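PDB 3EXA: tRNA dimethylallyltransferase from Bacillus halodurans, which probably transfers a dimethylallyl group from dimethylallyl diphosphate to the adenine at position 37 of tRNAs that read codons beginning with uridine. Local coordinates for residues D116-A119 and D120-Y123; G135-A138 and L139-L143; M199-D202 and V203-R207; I260-L263 and K264-S267. One frame throughout, in Å; residues are numbered along the deposited sequence.

Interaction 1: residues D116-A119 and D120-Y123; sequences DIRA and DEDY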
loop_
_atom_site.group_PDB
_atom_site.type_symbol
_atom_site.label_atom_id
_atom_site.label_comp_id
_atom_site.label_asym_id
_atom_site.label_seq_id
_atom_site.Cartn_x
_atom_site.Cartn_y
_atom_site.Cartn_z
ATOM N N ASP A 116 -6.202 2.387 3.099
ATOM C CA ASP A 116 -4.951 1.638 3.095
ATOM C C ASP A 116 -3.768 2.535 2.742
ATOM O O ASP A 116 -3.937 3.714 2.420
ATOM C CB ASP A 116 -5.023 0.484 2.086
ATOM C CG ASP A 116 -6.170 -0.471 2.363
ATOM O OD1 ASP A 116 -6.236 -1.013 3.489
ATOM O OD2 ASP A 116 -6.999 -0.684 1.449
ATOM N N ILE A 117 -2.568 1.967 2.809
ATOM C CA ILE A 117 -1.351 2.699 2.483
ATOM C C ILE A 117 -0.535 1.935 1.440
ATOM O O ILE A 117 0.108 0.935 1.756
ATOM C CB ILE A 117 -0.467 2.931 3.739
ATOM C CG1 ILE A 117 -1.174 3.871 4.726
ATOM C CG2 ILE A 117 0.869 3.531 3.327
ATOM C CD1 ILE A 117 -2.324 3.237 5.505
ATOM N N ARG A 118 -0.572 2.408 0.196
ATOM C CA ARG A 118 0.168 1.772 -0.892
ATOM C C ARG A 118 1.037 2.779 -1.639
ATOM O O ARG A 118 0.710 3.964 -1.727
ATOM C CB ARG A 118 -0.794 1.096 -1.877
ATOM C CG ARG A 118 -0.102 0.441 -3.070
ATOM C CD ARG A 118 -1.102 -0.240 -3.997
ATOM N NE ARG A 118 -2.155 0.681 -4.425
ATOM C CZ ARG A 118 -1.967 1.722 -5.232
ATOM N NH1 ARG A 118 -2.991 2.503 -5.558
ATOM N NH2 ARG A 118 -0.761 1.979 -5.723
ATOM N N ALA A 119 2.149 2.290 -2.174
ATOM C CA ALA A 119 3.084 3.121 -2.918
ATOM C C ALA A 119 2.602 3.349 -4.352
ATOM O O ALA A 119 2.303 2.401 -5.079
ATOM C CB ALA A 119 4.469 2.474 -2.924
ATOM N N ASP A 120 2.537 4.618 -4.743
ATOM C CA ASP A 120 2.102 5.012 -6.077
ATOM C C ASP A 120 2.954 4.311 -7.140
ATOM O O ASP A 120 4.175 4.460 -7.158
ATOM C CB ASP A 120 2.223 6.536 -6.215
ATOM C CG ASP A 120 1.583 7.067 -7.481
ATOM O OD1 ASP A 120 1.429 8.306 -7.597
ATOM O OD2 ASP A 120 1.233 6.255 -8.364
ATOM N N GLU A 121 2.309 3.544 -8.017
ATOM C CA GLU A 121 3.026 2.837 -9.073
ATOM C C GLU A 121 3.734 3.811 -10.024
ATOM O O GLU A 121 4.685 3.440 -10.716
ATOM C CB GLU A 121 2.072 1.931 -9.878
ATOM C CG GLU A 121 0.910 2.646 -10.580
ATOM C CD GLU A 121 -0.228 3.010 -9.634
ATOM O OE1 GLU A 121 -1.063 3.869 -10.007
ATOM O OE2 GLU A 121 -0.295 2.435 -8.523
ATOM N N ASP A 122 3.280 5.061 -10.048
ATOM C CA ASP A 122 3.878 6.059 -10.923
ATOM C C ASP A 122 5.251 6.524 -10.453
ATOM O O ASP A 122 6.170 6.672 -11.262
ATOM C CB ASP A 122 2.951 7.269 -11.076
ATOM C CG ASP A 122 1.604 6.900 -11.672
ATOM O OD1 ASP A 122 1.548 5.984 -12.522
ATOM O OD2 ASP A 122 0.601 7.534 -11.295
ATOM N N TYR A 123 5.396 6.752 -9.151
ATOM C CA TYR A 123 6.674 7.196 -8.606
ATOM C C TYR A 123 7.736 6.127 -8.811
ATOM O O TYR A 123 8.904 6.429 -9.073
ATOM C CB TYR A 123 6.542 7.507 -7.115
ATOM C CG TYR A 123 7.815 8.030 -6.486
ATOM C CD1 TYR A 123 8.512 7.274 -5.548
ATOM C CD2 TYR A 123 8.313 9.289 -6.817
ATOM C CE1 TYR A 123 9.672 7.764 -4.954
ATOM C CE2 TYR A 123 9.474 9.787 -6.232
ATOM C CZ TYR A 123 10.148 9.022 -5.301
ATOM O OH TYR A 123 11.288 9.517 -4.708
#

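Interaction 2: residues G135-A138 and L139-L143; sequences GVQA and LHDKL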
loop_
_atom_site.group_PDB
_atom_site.type_symbol
_atom_site.label_atom_id
_atom_site.label_comp_id
_atom_site.label_asym_id
_atom_site.label_seq_id
_atom_site.Cartn_x
_atom_site.Cartn_y
_atom_site.Cartn_z
ATOM N N GLY A 135 23.128 7.647 -14.206
ATOM C CA GLY A 135 23.870 6.599 -13.519
ATOM C C GLY A 135 23.106 5.875 -12.417
ATOM O O GLY A 135 22.053 6.332 -11.962
ATOM N N VAL A 136 23.629 4.729 -11.989
ATOM C CA VAL A 136 22.989 3.992 -10.916
ATOM C C VAL A 136 23.424 4.677 -9.624
ATOM O O VAL A 136 22.717 4.634 -8.618
ATOM C CB VAL A 136 23.399 2.503 -10.896
ATOM C CG1 VAL A 136 24.825 2.343 -10.405
ATOM C CG2 VAL A 136 22.440 1.726 -10.032
ATOM N N GLN A 137 24.580 5.331 -9.646
ATOM C CA GLN A 137 25.023 6.023 -8.446
ATOM C C GLN A 137 24.317 7.380 -8.349
ATOM O O GLN A 137 24.272 7.985 -7.274
ATOM C CB GLN A 137 26.541 6.219 -8.436
ATOM C CG GLN A 137 27.015 7.352 -9.303
ATOM C CD GLN A 137 28.400 7.834 -8.927
ATOM O OE1 GLN A 137 28.933 8.754 -9.550
ATOM N NE2 GLN A 137 28.991 7.220 -7.904
ATOM N N ALA A 138 23.773 7.863 -9.467
ATOM C CA ALA A 138 23.038 9.133 -9.456
ATOM C C ALA A 138 21.741 8.920 -8.666
ATOM O O ALA A 138 21.298 9.789 -7.905
ATOM C CB ALA A 138 22.717 9.584 -10.876
ATOM N N LEU A 139 21.138 7.750 -8.856
ATOM C CA LEU A 139 19.910 7.394 -8.154
ATOM C C LEU A 139 20.267 7.216 -6.681
ATOM O O LEU A 139 19.441 7.411 -5.783
ATOM C CB LEU A 139 19.349 6.084 -8.699
ATOM C CG LEU A 139 18.125 5.594 -7.933
ATOM C CD1 LEU A 139 17.005 6.565 -8.152
ATOM C CD2 LEU A 139 17.729 4.205 -8.389
ATOM N N HIS A 140 21.523 6.842 -6.464
ATOM C CA HIS A 140 22.069 6.630 -5.141
ATOM C C HIS A 140 22.306 7.996 -4.513
ATOM O O HIS A 140 22.032 8.206 -3.329
ATOM C CB HIS A 140 23.379 5.845 -5.251
ATOM C CG HIS A 140 23.867 5.297 -3.948
ATOM N ND1 HIS A 140 24.703 6.002 -3.109
ATOM C CD2 HIS A 140 23.615 4.121 -3.327
ATOM C CE1 HIS A 140 24.945 5.282 -2.027
ATOM N NE2 HIS A 140 24.296 4.137 -2.135
ATOM N N ASP A 141 22.807 8.934 -5.308
ATOM C CA ASP A 141 23.043 10.273 -4.783
ATOM C C ASP A 141 21.703 10.905 -4.423
ATOM O O ASP A 141 21.613 11.676 -3.467
ATOM C CB ASP A 141 23.790 11.144 -5.799
ATOM C CG ASP A 141 25.216 10.670 -6.036
ATOM O OD1 ASP A 141 25.888 10.275 -5.056
ATOM O OD2 ASP A 141 25.672 10.699 -7.199
ATOM N N LYS A 142 20.662 10.565 -5.183
ATOM C CA LYS A 142 19.327 11.100 -4.928
ATOM C C LYS A 142 18.868 10.720 -3.527
ATOM O O LYS A 142 18.346 11.549 -2.782
ATOM C CB LYS A 142 18.320 10.560 -5.950
ATOM C CG LYS A 142 16.872 10.975 -5.662
ATOM C CD LYS A 142 15.891 10.380 -6.673
ATOM C CE LYS A 142 15.958 11.081 -8.034
ATOM N NZ LYS A 142 15.409 12.482 -8.015
ATOM N N LEU A 143 19.067 9.458 -3.173
ATOM C CA LEU A 143 18.664 8.970 -1.868
ATOM C C LEU A 143 19.603 9.492 -0.780
ATOM O O LEU A 143 19.172 9.777 0.335
ATOM C CB LEU A 143 18.632 7.439 -1.903
ATOM C CG LEU A 143 18.199 6.635 -0.678
ATOM C CD1 LEU A 143 19.400 6.381 0.207
ATOM C CD2 LEU A 143 17.095 7.366 0.067
#

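Interaction 3: residues M199-D202 and V203-R207; sequences MERD and VLYDR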
loop_
_atom_site.group_PDB
_atom_site.type_symbol
_atom_site.label_atom_id
_atom_site.label_comp_id
_atom_site.label_asym_id
_atom_site.label_seq_id
_atom_site.Cartn_x
_atom_site.Cartn_y
_atom_site.Cartn_z
HETATM N N MSE A 199 -17.186 10.121 38.057
HETATM C CA MSE A 199 -17.518 9.776 39.425
HETATM C C MSE A 199 -16.252 9.856 40.265
HETATM O O MSE A 199 -15.146 9.728 39.742
HETATM C CB MSE A 199 -18.073 8.355 39.434
HETATM C CG MSE A 199 -18.989 8.002 40.582
HETATM SE SE MSE A 199 -19.680 6.187 40.332
HETATM C CE MSE A 199 -21.199 6.567 39.211
ATOM N N GLU A 200 -16.422 10.076 41.564
ATOM C CA GLU A 200 -15.299 10.158 42.494
ATOM C C GLU A 200 -14.447 8.888 42.416
ATOM O O GLU A 200 -14.976 7.782 42.294
ATOM C CB GLU A 200 -15.825 10.368 43.921
ATOM C CG GLU A 200 -16.005 11.836 44.299
ATOM C CD GLU A 200 -16.942 12.055 45.488
ATOM O OE1 GLU A 200 -16.852 11.302 46.488
ATOM O OE2 GLU A 200 -17.764 12.997 45.423
ATOM N N ARG A 201 -13.127 9.069 42.480
ATOM C CA ARG A 201 -12.132 7.987 42.399
ATOM C C ARG A 201 -12.482 6.702 43.141
ATOM O O ARG A 201 -12.748 5.663 42.531
ATOM C CB ARG A 201 -10.774 8.497 42.917
ATOM C CG ARG A 201 -9.579 7.566 42.676
ATOM C CD ARG A 201 -9.367 7.275 41.183
ATOM N NE ARG A 201 -9.140 8.480 40.378
ATOM C CZ ARG A 201 -9.100 8.505 39.043
ATOM N NH1 ARG A 201 -9.273 7.395 38.335
ATOM N NH2 ARG A 201 -8.893 9.649 38.407
ATOM N N ASP A 202 -12.452 6.786 44.467
ATOM C CA ASP A 202 -12.723 5.649 45.337
ATOM C C ASP A 202 -14.056 4.956 45.098
ATOM O O ASP A 202 -14.143 3.730 45.166
ATOM C CB ASP A 202 -12.631 6.092 46.794
ATOM C CG ASP A 202 -11.255 6.601 47.157
ATOM O OD1 ASP A 202 -11.071 7.032 48.314
ATOM O OD2 ASP A 202 -10.357 6.569 46.285
ATOM N N VAL A 203 -15.094 5.743 44.835
ATOM C CA VAL A 203 -16.427 5.210 44.591
ATOM C C VAL A 203 -16.427 4.372 43.321
ATOM O O VAL A 203 -16.872 3.231 43.329
ATOM C CB VAL A 203 -17.467 6.362 44.472
ATOM C CG1 VAL A 203 -18.793 5.837 43.972
ATOM C CG2 VAL A 203 -17.670 7.016 45.837
ATOM N N LEU A 204 -15.910 4.947 42.239
ATOM C CA LEU A 204 -15.834 4.275 40.953
ATOM C C LEU A 204 -15.078 2.948 41.031
ATOM O O LEU A 204 -15.496 1.948 40.433
ATOM C CB LEU A 204 -15.150 5.185 39.931
ATOM C CG LEU A 204 -14.987 4.527 38.557
ATOM C CD1 LEU A 204 -16.345 4.452 37.897
ATOM C CD2 LEU A 204 -14.011 5.308 37.682
ATOM N N TYR A 205 -13.960 2.935 41.757
ATOM C CA TYR A 205 -13.148 1.725 41.898
ATOM C C TYR A 205 -13.906 0.613 42.612
ATOM O O TYR A 205 -13.907 -0.537 42.163
ATOM C CB TYR A 205 -11.829 2.023 42.644
ATOM C CG TYR A 205 -10.764 2.712 41.804
ATOM C CD1 TYR A 205 -10.961 2.928 40.439
ATOM C CD2 TYR A 205 -9.560 3.141 42.370
ATOM C CE1 TYR A 205 -9.997 3.557 39.654
ATOM C CE2 TYR A 205 -8.577 3.775 41.586
ATOM C CZ TYR A 205 -8.812 3.978 40.225
ATOM O OH TYR A 205 -7.882 4.607 39.416
ATOM N N ASP A 206 -14.551 0.947 43.723
ATOM C CA ASP A 206 -15.305 -0.064 44.464
ATOM C C ASP A 206 -16.394 -0.655 43.595
ATOM O O ASP A 206 -16.629 -1.864 43.622
ATOM C CB ASP A 206 -15.938 0.532 45.721
ATOM C CG ASP A 206 -14.915 0.871 46.779
ATOM O OD1 ASP A 206 -15.320 1.354 47.853
ATOM O OD2 ASP A 206 -13.708 0.656 46.540
ATOM N N ARG A 207 -17.066 0.194 42.821
ATOM C CA ARG A 207 -18.129 -0.304 41.957
ATOM C C ARG A 207 -17.551 -1.200 40.863
ATOM O O ARG A 207 -18.244 -2.075 40.353
ATOM C CB ARG A 207 -18.920 0.859 41.335
ATOM C CG ARG A 207 -19.887 1.563 42.291
ATOM C CD ARG A 207 -20.325 2.897 41.707
ATOM N NE ARG A 207 -21.041 2.725 40.452
ATOM C CZ ARG A 207 -22.350 2.518 40.361
ATOM N NH1 ARG A 207 -23.086 2.464 41.460
ATOM N NH2 ARG A 207 -22.922 2.353 39.171
#

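Interaction 4: residues I260-L263 and K264-S267; sequences IDTL and KRNS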
loop_
_atom_site.group_PDB
_atom_site.type_symbol
_atom_site.label_atom_id
_atom_site.label_comp_id
_atom_site.label_asym_id
_atom_site.label_seq_id
_atom_site.Cartn_x
_atom_site.Cartn_y
_atom_site.Cartn_z
ATOM N N ILE A 260 -8.563 -13.229 39.592
ATOM C CA ILE A 260 -9.605 -12.304 40.056
ATOM C C ILE A 260 -8.998 -10.979 40.502
ATOM O O ILE A 260 -9.497 -9.909 40.159
ATOM C CB ILE A 260 -10.396 -12.899 41.258
ATOM C CG1 ILE A 260 -11.181 -14.133 40.819
ATOM C CG2 ILE A 260 -11.360 -11.866 41.825
ATOM C CD1 ILE A 260 -11.733 -14.932 41.976
ATOM N N ASP A 261 -7.925 -11.048 41.277
ATOM C CA ASP A 261 -7.278 -9.832 41.748
ATOM C C ASP A 261 -6.702 -9.030 40.580
ATOM O O ASP A 261 -6.799 -7.803 40.553
ATOM C CB ASP A 261 -6.170 -10.184 42.740
ATOM C CG ASP A 261 -5.341 -8.978 43.137
ATOM O OD1 ASP A 261 -4.402 -8.626 42.398
ATOM O OD2 ASP A 261 -5.632 -8.375 44.188
ATOM N N THR A 262 -6.122 -9.732 39.609
ATOM C CA THR A 262 -5.523 -9.096 38.437
ATOM C C THR A 262 -6.583 -8.510 37.507
ATOM O O THR A 262 -6.376 -7.455 36.896
ATOM C CB THR A 262 -4.636 -10.097 37.670
ATOM O OG1 THR A 262 -3.470 -10.395 38.455
ATOM C CG2 THR A 262 -4.204 -9.519 36.318
ATOM N N LEU A 263 -7.716 -9.193 37.413
ATOM C CA LEU A 263 -8.820 -8.728 36.582
ATOM C C LEU A 263 -9.354 -7.427 37.153
ATOM O O LEU A 263 -9.649 -6.489 36.419
ATOM C CB LEU A 263 -9.944 -9.771 36.552
ATOM C CG LEU A 263 -11.289 -9.319 35.979
ATOM C CD1 LEU A 263 -11.074 -8.621 34.646
ATOM C CD2 LEU A 263 -12.206 -10.515 35.808
ATOM N N LYS A 264 -9.489 -7.375 38.474
ATOM C CA LYS A 264 -9.986 -6.174 39.115
ATOM C C LYS A 264 -9.048 -5.001 38.861
ATOM O O LYS A 264 -9.486 -3.897 38.522
ATOM C CB LYS A 264 -10.139 -6.401 40.615
ATOM C CG LYS A 264 -11.365 -7.240 40.988
ATOM C CD LYS A 264 -11.431 -7.502 42.493
ATOM C CE LYS A 264 -12.730 -8.200 42.892
ATOM N NZ LYS A 264 -12.852 -8.369 44.369
ATOM N N ARG A 265 -7.755 -5.255 39.026
ATOM C CA ARG A 265 -6.739 -4.242 38.826
ATOM C C ARG A 265 -6.764 -3.759 37.383
ATOM O O ARG A 265 -6.861 -2.556 37.128
ATOM C CB ARG A 265 -5.376 -4.821 39.196
ATOM C CG ARG A 265 -4.209 -3.871 39.028
ATOM C CD ARG A 265 -3.161 -4.135 40.112
ATOM N NE ARG A 265 -2.905 -5.564 40.289
ATOM C CZ ARG A 265 -2.418 -6.362 39.342
ATOM N NH1 ARG A 265 -2.219 -7.652 39.591
ATOM N NH2 ARG A 265 -2.124 -5.872 38.144
ATOM N N ASN A 266 -6.696 -4.686 36.431
ATOM C CA ASN A 266 -6.733 -4.279 35.031
ATOM C C ASN A 266 -8.021 -3.521 34.719
ATOM O O ASN A 266 -8.004 -2.589 33.920
ATOM C CB ASN A 266 -6.623 -5.486 34.095
ATOM C CG ASN A 266 -5.314 -6.225 34.244
ATOM O OD1 ASN A 266 -4.299 -5.642 34.618
ATOM N ND2 ASN A 266 -5.328 -7.515 33.940
ATOM N N SER A 267 -9.135 -3.910 35.339
ATOM C CA SER A 267 -10.400 -3.223 35.093
ATOM C C SER A 267 -10.346 -1.779 35.588
ATOM O O SER A 267 -10.904 -0.877 34.956
ATOM C CB SER A 267 -11.569 -3.944 35.775
ATOM O OG SER A 267 -11.889 -5.164 35.126
#

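Interaction 1: residues D116-A119 and D120-Y123
Arg118 NH2 meets Glu121 OE2 at 2.9 Å in a salt bridge. The contact lies at the N-terminal end of helix 121-133, where Asp120 is the N-cap. The hydrogen bond within the salt bridge is weak, because the N-H points well aside from the oxygen. A single nitrogen makes the approach; Arg118 NH1 stays 4.0 Å from Glu121 OE2. The guanidinium and carboxylate planes are 32° apart, so the two groups do not pair flat. Glu121 has its CG between the backbone N and the carbonyl carbon. The chain then bends at chi2, -78°, and this brings the carboxylate back to the arginine ahead of the helix. A negative charge on Glu121 beside the first helical turn would probably suit the helix dipole as well.

The backbone of this loop joins the assembly. Ile117 and Ala119 make backbone hydrogen bonds to the second subunit, and Arg118 packs on Asp116 of that subunit. On the same chain, Ala119 touches Glu167 and Asp120 touches Lys170, both on helix 159-171.

At the cap, Tyr123 N gives a weak bond to Asp120 O at 3.3 Å. The firmer bond runs from Asp122 N to Asp120 OD2 at 2.9 Å, and the N-H arrives from above the carboxylate plane, 58° out of it.

Interaction 2: residues G135-A138 and L139-L143
The start of helix 136-144 is held by bonds from the backbone N of His140, Asp141 and Lys142 back to the carbonyl oxygens of Val136, Gln137 and Ala138. His140 N reaches Val136 O in a weak bond at 3.3 Å. Asp141 N lies much closer to Gln137 O, at 2.6 Å. Lys142 N follows to Ala138 O at 2.9 Å.

Gln137 O is closely surrounded. His140 CB touches it at 3.1 Å, and the Asp141 carboxylate sits beside it as well. Asp141 CG lies beside its own backbone N, chi1 -68°, which folds the group back along the helix and leaves Asp141 OD2 3.1 Å from Gln137 O. These are two acceptors, so their closeness is likely to be mildly unfavourable. The side chains of Gln137 and Asp141 run side by side and point the same way, with amide and carboxylate planes 55° apart.

This helix packs with helices 121-133 and 159-171 in a helical part of the fold, consistent with the insertion domain of this enzyme family. Leu139 and Leu143 supply the buried side: Leu139 touches Phe130 and Val131 on the first, and both touch Leu166 on the second. Lys142 turns its charged end to the Phe130 ring in a cation-pi contact. The imidazole of His140 leaves the turn, its CG anti to the backbone N with chi1 -167°, and His140 NE2 is hydrogen-bonded to Ile154 O.

Interaction 3: residues M199-D202 and V203-R207
The Tyr205 ring has Arg201 O over one face, 3.6 Å from Tyr205 CG. Arg201 CD lies over the same face at the hydroxyl end, 3.5 Å from Tyr205 CZ. The guanidinium goes on to the hydroxyl, where Arg201 NH1 gives a weak hydrogen bond to Tyr205 OH at 3.3 Å. Guanidinium and ring planes are 57° apart, so this is no flat stack. The arginine gets there by bending at chi2 and chi3, both 59°. A second flat group, the Arg207 guanidinium, has CE of Met199, a selenomethionine, over one face.

The contact lies at the N-terminal end of helix 201-218, with Glu200 at the N-cap position. Leu204 N bonds Glu200 O at 3.0 Å, almost straight. Met199 SE packs on Val203 CG1 at 3.8 Å and on Arg207 CD at 3.6 Å. With an alanine in place of Tyr205, Arg201 would probably lose both its hydroxyl acceptor and the ring that steadies its CD. Leu204 touches Val14, and Arg207 NH2 gives a hydrogen bond to Ala13 O. Arg207 thus meets the selenomethionine with its chain, while its own guanidinium ties the helix to the loop at Ala13, which probably binds substrate.

Interaction 4: residues I260-L263 and K264-S267
Four successive backbone bonds, from Lys264 N, Arg265 N, Asn266 N and Ser267 N to the carbonyl oxygens of Ile260, Asp261, Thr262 and Leu263, give regular alpha-helical geometry. This is a stretch of the long helix 256-279, which packs here against helices 201-218 and 244-251.

Lys264 runs extended alongside Ile260, with Lys264 CE 4.1 Å from Ile260 CG2. Its end passes beyond the contact, and Lys264 NZ forms a salt bridge with Asp213 of helix 201-218. One residue further along, Asp261 OD1 lies at the edge of the Arg265 guanidinium. The pair is a long salt bridge, 3.7 Å from Asp261 OD1 to Arg265 NH1, and the carboxylate and guanidinium planes are 52° apart. Thr262 CA lies over one face of the same guanidinium.

Thr262 and Asn266 point the same way. Asn266 ND2 comes within 3.3 Å of Thr262 CG2, but its hydrogen bond goes to Glu245 OE2. Thr262 OG1 bonds back to Glu258 O. A leucine in place of Asn266 would probably leave Glu245 without this amide donor and break a polar link to helix 244-251.

Leu263 and Ser267 form the buried side; Leu263 touches Val212 and Ser267 touches Ile208. Ser267 OG lies beside its backbone N, chi1 -72°, and so turns back to Leu263 O. That oxygen is gripped twice, by Ser267 N at 2.8 Å and Ser267 OG at 2.9 Å, from opposite faces of the carbonyl plane.

Overall arrangement
The four contacts follow one another along the chain; none nests or crosses, and each closes only a local turn. Interaction 1 ends the loop after helix 102-110 and starts helix 121-133. Interaction 2 starts the next helix, its centre about 21 Å from that of interaction 1. Both lie in the helical part that packs around helix 159-171. The chain then returns to the parallel sheet. Interaction 3 carries strand 191-198 into helix 201-218, about 50 Å between centres from interaction 1 and across the chain's centre. Interaction 4 lies in helix 256-279, which packs on helix 201-218. Its centre is about 15 Å from that of interaction 3, and both lie near the P-loop.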